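Local structure of putative nucleotidyltransferase (Sulfolobus solfataricus P2, 2RFF) at residues Glu64-Val67 with Phe68-Met71. The protein probably transfers nucleotidyl groups from nucleoside triphosphates to an acceptor, as nucleotidyltransferases do. Numbering follows the deposited sequence. Where two conformers were deposited one is given.
Sequences EMNV and FDRM
R70 N bonds to N66 O and M71 N to V67 O, two nearly straight i to i+4 backbone bonds that mark the first turn of helix 67-74. N66, just before it, is the N-cap: its OD1 accepts from D69 N at 2.8 Å and 174°, and weakly from F68 N at 2.9 Å. With chi1 at 73°, CG of N66 lies between its own backbone N and carbonyl carbon, which brings OD1 back over the amides of the opening turn. D69 answers through water: one molecule accepts from N66 N and donates to D69 OD2 at 2.7 Å, the reciprocal pairing of a capping box, except that the return bond from D69 to N66 N runs through a water. On the helix flank V67 CG2 sits over the face of the F68 ring, 3.9 Å from its centroid, a CH-pi contact. This start of the helix follows strand 53-59 in the nucleotidyltransferase domain. R70, buried and extended from CG to NE, turns back along the loop, where NE gives a weak bond to M65 O at 2.9 Å; beyond, NH1 forms a salt bridge with E91 and NH2 bonds to I62 O. A leucine in place of R70 would probably leave the E91 carboxylate without its mate and M65 O without this donor. CB of M65 packs against R70 CG at 3.9 Å.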
loop_
_atom_site.group_PDB
_atom_site.type_symbol
_atom_site.label_atom_id
_atom_site.label_comp_id
_atom_site.label_asym_id
_atom_site.label_seq_id
_atom_site.Cartn_x
_atom_site.Cartn_y
_atom_site.Cartn_z
ATOM N N GLU A 64 -15.962 12.827 1.975
ATOM C CA GLU A 64 -16.952 12.867 3.044
ATOM C C GLU A 64 -17.097 11.585 3.819
ATOM O O GLU A 64 -17.856 11.571 4.784
ATOM C CB GLU A 64 -18.332 13.238 2.500
ATOM C CG GLU A 64 -18.414 14.573 1.911
ATOM C CD GLU A 64 -19.850 14.979 1.661
ATOM O OE1 GLU A 64 -20.716 14.144 1.235
ATOM O OE2 GLU A 64 -20.090 16.166 1.915
HETATM N N MSE A 65 -16.399 10.518 3.420
HETATM C CA MSE A 65 -16.480 9.231 4.127
HETATM C C MSE A 65 -15.689 9.330 5.408
HETATM O O MSE A 65 -14.514 9.730 5.394
HETATM C CB MSE A 65 -15.927 8.073 3.299
HETATM C CG MSE A 65 -16.761 7.690 2.104
HETATM SE SE MSE A 65 -18.467 6.905 2.538
HETATM C CE MSE A 65 -19.608 8.406 2.750
ATOM N N ASN A 66 -16.326 8.965 6.524
ATOM C CA ASN A 66 -15.670 9.030 7.814
ATOM C C ASN A 66 -14.602 7.945 7.898
ATOM O O ASN A 66 -14.625 6.956 7.133
ATOM C CB ASN A 66 -16.674 9.046 9.006
ATOM C CG ASN A 66 -17.356 7.717 9.279
ATOM O OD1 ASN A 66 -16.795 6.650 9.105
ATOM N ND2 ASN A 66 -18.562 7.796 9.829
ATOM N N VAL A 67 -13.735 8.066 8.899
ATOM C CA VAL A 67 -12.628 7.103 9.033
ATOM C C VAL A 67 -13.073 5.660 9.276
ATOM O O VAL A 67 -12.354 4.721 8.878
ATOM C CB VAL A 67 -11.575 7.493 10.113
ATOM C CG1 VAL A 67 -10.921 8.830 9.767
ATOM C CG2 VAL A 67 -12.177 7.525 11.513
ATOM N N PHE A 68 -14.256 5.453 9.876
ATOM C CA PHE A 68 -14.769 4.082 10.162
ATOM C C PHE A 68 -15.266 3.441 8.866
ATOM O O PHE A 68 -14.945 2.295 8.585
ATOM C CB PHE A 68 -15.841 4.107 11.249
ATOM C CG PHE A 68 -15.434 4.922 12.417
ATOM C CD1 PHE A 68 -14.502 4.450 13.292
ATOM C CD2 PHE A 68 -15.891 6.242 12.570
ATOM C CE1 PHE A 68 -14.067 5.245 14.367
ATOM C CE2 PHE A 68 -15.453 7.041 13.634
ATOM C CZ PHE A 68 -14.547 6.549 14.527
ATOM N N ASP A 69 -16.005 4.213 8.062
ATOM C CA ASP A 69 -16.421 3.765 6.744
ATOM C C ASP A 69 -15.221 3.491 5.844
ATOM O O ASP A 69 -15.248 2.515 5.093
ATOM C CB ASP A 69 -17.378 4.742 6.061
ATOM C CG ASP A 69 -18.799 4.651 6.562
ATOM O OD1 ASP A 69 -19.241 3.539 6.890
ATOM O OD2 ASP A 69 -19.538 5.635 6.530
ATOM N N ARG A 70 -14.198 4.332 5.907
ATOM C CA ARG A 70 -12.980 4.139 5.112
ATOM C C ARG A 70 -12.294 2.835 5.482
ATOM O O ARG A 70 -11.936 2.056 4.606
ATOM C CB ARG A 70 -12.035 5.328 5.251
ATOM C CG ARG A 70 -12.566 6.584 4.608
ATOM C CD ARG A 70 -11.593 7.670 4.869
ATOM N NE ARG A 70 -11.991 8.945 4.271
ATOM C CZ ARG A 70 -11.184 9.976 4.036
ATOM N NH1 ARG A 70 -9.888 9.936 4.333
ATOM N NH2 ARG A 70 -11.699 11.067 3.471
HETATM N N MSE A 71 -12.084 2.630 6.773
HETATM C CA MSE A 71 -11.497 1.338 7.232
HETATM C C MSE A 71 -12.273 0.104 6.746
HETATM O O MSE A 71 -11.678 -0.853 6.264
HETATM C CB MSE A 71 -11.421 1.276 8.756
HETATM C CG MSE A 71 -10.309 2.088 9.353
HETATM SE SE MSE A 71 -10.129 1.775 11.252
HETATM C CE MSE A 71 -10.283 -0.062 11.304
HETATM O O HOH W 1 -19.096 8.238 6.228
#